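Local atomic coordinates of YjbQ family protein (Sulfolobus tokodaii, PDB entry 1VE0), a protein that is of unknown function but binds zinc and assembles from three copies of one chain, as a member of the UPF0047 (YjbQ) family. Residues 11-14 against 18-21; 91-96 against 117-122. One frame throughout, in Å; residues are numbered along the deposited sequence.

From the N terminus, strand 2-11 runs out of the five-stranded sheet, and the chain turns through 11-14 into strand 17-20 of the three-stranded sheet. Contact 1 closes this short loop. Contact 2 follows later, after contact 1 is complete, so the two are in series and neither encloses the other. It joins the end of helix 84-93 to the end of strand 113-118, closing a longer loop made largely of strand. Strands 17-20 and 113-118 are neighbours in the three-stranded sheet. The contacts therefore meet there, with Ser-18 CB 3.7 Å from Leu-117 CD2.

Contact 1 of 2, residues 11-14 against 18-21; sequences KTRS and SIDI
Thr-12 and Ile-19 are the nearest backbone positions, with their CA atoms 7.6 Å apart, too far for the two segments to pair as strands. The backbone bonds are made elsewhere: Thr-12 with Arg-123, and Ile-19 with Leu-116 of strand 113-118. Side chains bridge the gap, and Ile-19 does most of the work. Its CB points toward the loop. Its CG1 branch lies anti to the carbonyl carbon and runs on extended (chi2 176°), which carries CD1 to the loop backbone. There CD1 rests 3.6 Å from Lys-11 O and 4.1 Å from Thr-12 CG2. The side chains of Thr-12 and Ile-19 cross at about a right angle, methyl against methyl.

The two branches of Thr-12 have different tasks. CG2 meets Ile-19. OG1 is used for polar bonds, to Glu-118 OE2 and to Arg-123 N. This buried hydroxyl is thus held from outside the two segments, and these bonds would hold the side chain's rotation, and with it CG2.

Arg-13 comes from farther along the loop. Its chain bends at chi3 (-73°) and brings the guanidinium back toward the strand. NH1 lies 3.6 Å from Ser-18 O, a loose approach and not a bond, and it passes obliquely by Ile-19 CG1 at 4.4 Å. The main partner of NH1 is Asp-17, through a salt bridge with OD1. The CB of Ser-18 points away from the loop; its OG bonds to Met-58 O of helix 55-68.

The arrangement is a tight connection between two antiparallel sheets. The chain leaves 2-11 and enters 17-20, each an outermost strand of its sheet within this chain, with Ile-19 of the second strand touching the loop.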
ATOM      1  N   LYS A  11      -1.974  19.581  12.064  1.00 29.68           N
ATOM      2  CA  LYS A  11      -3.330  19.772  12.528  1.00 30.77           C
ATOM      3  C   LYS A  11      -4.289  19.752  11.352  1.00 29.54           C
ATOM      4  O   LYS A  11      -4.185  20.594  10.459  1.00 29.08           O
ATOM      5  CB  LYS A  11      -3.426  21.114  13.261  1.00 34.69           C
ATOM      6  CG  LYS A  11      -4.294  21.090  14.498  1.00 37.95           C
ATOM      7  CD  LYS A  11      -5.721  20.726  14.168  1.00 41.29           C
ATOM      8  CE  LYS A  11      -6.525  20.546  15.448  1.00 43.75           C
ATOM      9  NZ  LYS A  11      -5.950  19.453  16.285  1.00 46.31           N
ATOM     10  N   THR A  12      -5.215  18.795  11.328  1.00 27.30           N
ATOM     11  CA  THR A  12      -6.177  18.761  10.233  1.00 27.70           C
ATOM     12  C   THR A  12      -7.312  19.718  10.585  1.00 28.54           C
ATOM     13  O   THR A  12      -7.717  19.845  11.742  1.00 28.50           O
ATOM     14  CB  THR A  12      -6.667  17.329   9.920  1.00 24.66           C
ATOM     15  OG1 THR A  12      -7.430  16.806  11.008  1.00 23.46           O
ATOM     16  CG2 THR A  12      -5.451  16.420   9.680  1.00 25.46           C
ATOM     17  N   ARG A  13      -7.811  20.399   9.564  1.00 30.59           N
ATOM     18  CA  ARG A  13      -8.801  21.448   9.737  1.00 32.03           C
ATOM     19  C   ARG A  13     -10.252  21.124   9.486  1.00 31.53           C
ATOM     20  O   ARG A  13     -11.100  22.001   9.620  1.00 31.12           O
ATOM     21  CB  ARG A  13      -8.408  22.610   8.827  1.00 35.56           C
ATOM     22  CG  ARG A  13      -6.914  22.898   8.831  1.00 38.90           C
ATOM     23  CD  ARG A  13      -6.453  23.543   7.527  1.00 41.50           C
ATOM     24  NE  ARG A  13      -6.432  22.609   6.400  1.00 43.26           N
ATOM     25  CZ  ARG A  13      -5.924  22.904   5.203  1.00 45.11           C
ATOM     26  NH1 ARG A  13      -5.939  22.011   4.223  1.00 43.00           N
ATOM     27  NH2 ARG A  13      -5.393  24.104   4.989  1.00 47.08           N
ATOM     28  N   SER A  14     -10.548  19.885   9.128  1.00 30.14           N
ATOM     29  CA  SER A  14     -11.924  19.522   8.827  1.00 29.89           C
ATOM     30  C   SER A  14     -12.093  18.018   8.984  1.00 28.11           C
ATOM     31  O   SER A  14     -11.121  17.316   9.261  1.00 27.55           O
ATOM     32  CB  SER A  14     -12.236  19.953   7.387  1.00 30.70           C
ATOM     33  OG  SER A  14     -13.627  20.004   7.149  1.00 34.53           O
ATOM     34  N   SER A  18      -6.818  17.314   3.405  1.00 19.98           N
ATOM     35  CA  SER A  18      -5.647  16.778   2.724  1.00 20.93           C
ATOM     36  C   SER A  18      -4.515  17.774   2.931  1.00 21.43           C
ATOM     37  O   SER A  18      -4.659  18.967   2.673  1.00 21.06           O
ATOM     38  CB  SER A  18      -5.938  16.550   1.235  1.00 20.15           C
ATOM     39  OG  SER A  18      -6.600  17.653   0.649  1.00 22.81           O
ATOM     40  N   ILE A  19      -3.390  17.278   3.417  1.00 20.63           N
ATOM     41  CA  ILE A  19      -2.262  18.146   3.704  1.00 21.13           C
ATOM     42  C   ILE A  19      -0.970  17.659   3.083  1.00 19.55           C
ATOM     43  O   ILE A  19      -0.601  16.504   3.263  1.00 17.71           O
ATOM     44  CB  ILE A  19      -2.051  18.249   5.230  1.00 22.30           C
ATOM     45  CG1 ILE A  19      -3.288  18.884   5.882  1.00 25.55           C
ATOM     46  CG2 ILE A  19      -0.783  19.044   5.535  1.00 23.80           C
ATOM     47  CD1 ILE A  19      -3.215  18.943   7.402  1.00 28.57           C
ATOM     48  N   ASP A  20      -0.287  18.558   2.372  1.00 19.36           N
ATOM     49  CA  ASP A  20       0.996  18.250   1.745  1.00 20.38           C
ATOM     50  C   ASP A  20       2.036  18.289   2.870  1.00 19.61           C
ATOM     51  O   ASP A  20       2.305  19.352   3.426  1.00 19.40           O
ATOM     52  CB  ASP A  20       1.324  19.307   0.685  1.00 20.96           C
ATOM     53  CG  ASP A  20       2.570  18.969  -0.117  1.00 23.28           C
ATOM     54  OD1 ASP A  20       3.449  18.255   0.403  1.00 21.47           O
ATOM     55  OD2 ASP A  20       2.678  19.436  -1.270  1.00 21.73           O
ATOM     56  N   ILE A  21       2.613  17.140   3.213  1.00 18.10           N
ATOM     57  CA  ILE A  21       3.587  17.086   4.297  1.00 18.41           C
ATOM     58  C   ILE A  21       5.013  16.852   3.825  1.00 19.92           C
ATOM     59  O   ILE A  21       5.890  16.534   4.618  1.00 17.89           O
ATOM     60  CB  ILE A  21       3.214  15.982   5.331  1.00 18.85           C
ATOM     61  CG1 ILE A  21       3.077  14.620   4.628  1.00 20.33           C
ATOM     62  CG2 ILE A  21       1.901  16.342   6.013  1.00 16.55           C
ATOM     63  CD1 ILE A  21       2.881  13.446   5.591  1.00 20.43           C
TER

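Contact 2 of 2, residues 91-96 against 117-122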
ATOM      1  N   ALA A  91      -7.904   1.852   5.661  1.00 16.41           N
ATOM      2  CA  ALA A  91      -7.316   0.513   5.636  1.00 19.08           C
ATOM      3  C   ALA A  91      -6.979   0.137   4.200  1.00 17.67           C
ATOM      4  O   ALA A  91      -5.932  -0.449   3.923  1.00 19.02           O
ATOM      5  CB  ALA A  91      -8.285  -0.502   6.229  1.00 17.53           C
ATOM      6  N   ILE A  92      -7.874   0.477   3.285  1.00 17.72           N
ATOM      7  CA  ILE A  92      -7.658   0.170   1.881  1.00 17.55           C
ATOM      8  C   ILE A  92      -6.463   0.941   1.300  1.00 17.88           C
ATOM      9  O   ILE A  92      -5.585   0.352   0.650  1.00 15.55           O
ATOM     10  CB  ILE A  92      -8.942   0.474   1.067  1.00 18.30           C
ATOM     11  CG1 ILE A  92     -10.052  -0.476   1.534  1.00 19.95           C
ATOM     12  CG2 ILE A  92      -8.672   0.313  -0.447  1.00 17.79           C
ATOM     13  CD1 ILE A  92     -11.446  -0.160   0.984  1.00 19.90           C
ATOM     14  N   ILE A  93      -6.409   2.246   1.554  1.00 15.43           N
ATOM     15  CA  ILE A  93      -5.311   3.074   1.034  1.00 16.35           C
ATOM     16  C   ILE A  93      -3.984   2.704   1.694  1.00 15.70           C
ATOM     17  O   ILE A  93      -2.949   2.587   1.022  1.00 16.47           O
ATOM     18  CB  ILE A  93      -5.602   4.584   1.258  1.00 16.50           C
ATOM     19  CG1 ILE A  93      -6.859   4.978   0.476  1.00 18.33           C
ATOM     20  CG2 ILE A  93      -4.417   5.431   0.806  1.00 15.06           C
ATOM     21  CD1 ILE A  93      -7.346   6.406   0.763  1.00 20.03           C
ATOM     22  N   GLY A  94      -4.025   2.494   3.006  1.00 14.98           N
ATOM     23  CA  GLY A  94      -2.821   2.145   3.734  1.00 16.01           C
ATOM     24  C   GLY A  94      -2.362   3.261   4.656  1.00 15.24           C
ATOM     25  O   GLY A  94      -2.602   4.443   4.395  1.00 16.84           O
ATOM     26  N   ASN A  95      -1.670   2.893   5.726  1.00 15.04           N
ATOM     27  CA  ASN A  95      -1.207   3.885   6.691  1.00 17.24           C
ATOM     28  C   ASN A  95       0.244   4.274   6.481  1.00 17.11           C
ATOM     29  O   ASN A  95       0.823   4.965   7.316  1.00 19.34           O
ATOM     30  CB  ASN A  95      -1.377   3.352   8.107  1.00 16.66           C
ATOM     31  CG  ASN A  95      -0.470   2.182   8.384  1.00 19.06           C
ATOM     32  OD1 ASN A  95      -0.461   1.200   7.640  1.00 16.77           O
ATOM     33  ND2 ASN A  95       0.312   2.280   9.457  1.00 19.09           N
ATOM     34  N   SER A  96       0.837   3.826   5.378  1.00 15.61           N
ATOM     35  CA  SER A  96       2.215   4.171   5.093  1.00 16.29           C
ATOM     36  C   SER A  96       2.506   4.162   3.603  1.00 16.03           C
ATOM     37  O   SER A  96       1.751   3.598   2.810  1.00 15.59           O
ATOM     38  CB  SER A  96       3.183   3.195   5.782  1.00 18.65           C
ATOM     39  OG  SER A  96       3.103   1.896   5.200  1.00 19.88           O
ATOM     40  N   LEU A 117      -4.033  12.182   4.152  1.00 16.27           N
ATOM     41  CA  LEU A 117      -5.465  12.269   3.876  1.00 19.22           C
ATOM     42  C   LEU A 117      -6.186  11.991   5.187  1.00 19.12           C
ATOM     43  O   LEU A 117      -5.956  10.967   5.830  1.00 20.79           O
ATOM     44  CB  LEU A 117      -5.897  11.254   2.797  1.00 16.52           C
ATOM     45  CG  LEU A 117      -5.373  11.462   1.358  1.00 17.82           C
ATOM     46  CD1 LEU A 117      -5.976  10.381   0.443  1.00 16.44           C
ATOM     47  CD2 LEU A 117      -5.766  12.858   0.835  1.00 17.78           C
ATOM     48  N   GLU A 118      -7.041  12.928   5.579  1.00 20.37           N
ATOM     49  CA  GLU A 118      -7.798  12.868   6.827  1.00 19.12           C
ATOM     50  C   GLU A 118      -9.261  12.574   6.517  1.00 19.90           C
ATOM     51  O   GLU A 118      -9.849  13.196   5.636  1.00 19.88           O
ATOM     52  CB  GLU A 118      -7.655  14.224   7.536  1.00 18.83           C
ATOM     53  CG  GLU A 118      -8.551  14.470   8.742  1.00 18.81           C
ATOM     54  CD  GLU A 118      -8.231  13.576   9.913  1.00 19.85           C
ATOM     55  OE1 GLU A 118      -8.673  12.405   9.891  1.00 23.60           O
ATOM     56  OE2 GLU A 118      -7.531  14.041  10.849  1.00 20.24           O
ATOM     57  N   PHE A 119      -9.844  11.621   7.241  1.00 19.64           N
ATOM     58  CA  PHE A 119     -11.237  11.253   7.036  1.00 18.60           C
ATOM     59  C   PHE A 119     -12.037  11.339   8.328  1.00 19.26           C
ATOM     60  O   PHE A 119     -13.229  11.069   8.323  1.00 19.32           O
ATOM     61  CB  PHE A 119     -11.336   9.826   6.478  1.00 17.51           C
ATOM     62  CG  PHE A 119     -10.455   9.584   5.282  1.00 18.52           C
ATOM     63  CD1 PHE A 119      -9.296   8.825   5.400  1.00 20.69           C
ATOM     64  CD2 PHE A 119     -10.762  10.151   4.052  1.00 19.35           C
ATOM     65  CE1 PHE A 119      -8.454   8.636   4.308  1.00 19.58           C
ATOM     66  CE2 PHE A 119      -9.923   9.969   2.951  1.00 20.28           C
ATOM     67  CZ  PHE A 119      -8.771   9.212   3.084  1.00 20.63           C
ATOM     68  N   ASP A 120     -11.378  11.706   9.425  1.00 20.81           N
ATOM     69  CA  ASP A 120     -12.044  11.804  10.725  1.00 23.81           C
ATOM     70  C   ASP A 120     -11.515  12.992  11.535  1.00 23.50           C
ATOM     71  O   ASP A 120     -11.284  12.875  12.743  1.00 24.51           O
ATOM     72  CB  ASP A 120     -11.831  10.513  11.530  1.00 23.55           C
ATOM     73  CG  ASP A 120     -12.742  10.424  12.758  1.00 27.14           C
ATOM     74  OD1 ASP A 120     -12.376   9.740  13.737  1.00 30.27           O
ATOM     75  OD2 ASP A 120     -13.830  11.028  12.734  1.00 26.24           O
ATOM     76  N   GLY A 121     -11.311  14.126  10.868  1.00 23.30           N
ATOM     77  CA  GLY A 121     -10.810  15.311  11.550  1.00 23.28           C
ATOM     78  C   GLY A 121     -11.935  16.146  12.158  1.00 24.09           C
ATOM     79  O   GLY A 121     -13.084  15.731  12.131  1.00 21.69           O
ATOM     80  N   PRO A 122     -11.637  17.317  12.736  1.00 26.14           N
ATOM     81  CA  PRO A 122     -10.301  17.911  12.861  1.00 27.37           C
ATOM     82  C   PRO A 122      -9.524  17.256  13.998  1.00 27.71           C
ATOM     83  O   PRO A 122     -10.090  16.949  15.040  1.00 28.42           O
ATOM     84  CB  PRO A 122     -10.605  19.382  13.133  1.00 27.92           C
ATOM     85  CG  PRO A 122     -11.898  19.312  13.903  1.00 27.77           C
ATOM     86  CD  PRO A 122     -12.684  18.272  13.145  1.00 26.65           C
TER
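Ile-93, in the last turn of helix 84-93, meets Phe-119 and Leu-117 through a single methyl, CD1. Its CB points toward the strand end. CG1 is anti to the carbonyl carbon (chi1 -63°), and the extended chi2 carries CD1 outward to the ring. It lies 3.9 Å from Phe-119 CZ, the far end of the ring, and 4.2 Å from Leu-117 CD1. The methyl comes to the ring obliquely. The Phe-119 ring lies over the backbone of the preceding strand end: Leu-117 C is 4.1 Å above one face, offset toward the rim. All three residues are buried, and the contact is purely apolar.

The joint belongs to the packing of a helix against a three-stranded antiparallel sheet, 17-20, 113-118 and 46-51. Phe-119 touches both helix 84-93 (Ala-86, Ile-89, Ser-90) and helix 55-68 (Ala-65). Gly-94 ends the helix with a positive phi. Here the subunits also meet, since Ile-92 of the third subunit packs on Ile-92 and Ile-93.

After Glu-118 the strand gives way to a loop. Glu-118 bends its chain (chi2 67°) and takes the N-H of Asp-120 on OE1, with Asp-120 N and Glu-118 OE1 2.8 Å apart. The bond is fairly straight at the hydrogen and ties the last strand residue to the loop two residues on. The donor lies above the carboxylate plane, 40° out of it. Asp-120 OD1 in turn bonds to Asn-83 ND2. Asn-83 is a zinc ligand together with His-77 and His-87, which makes Asp-120 a second-shell residue of the metal site.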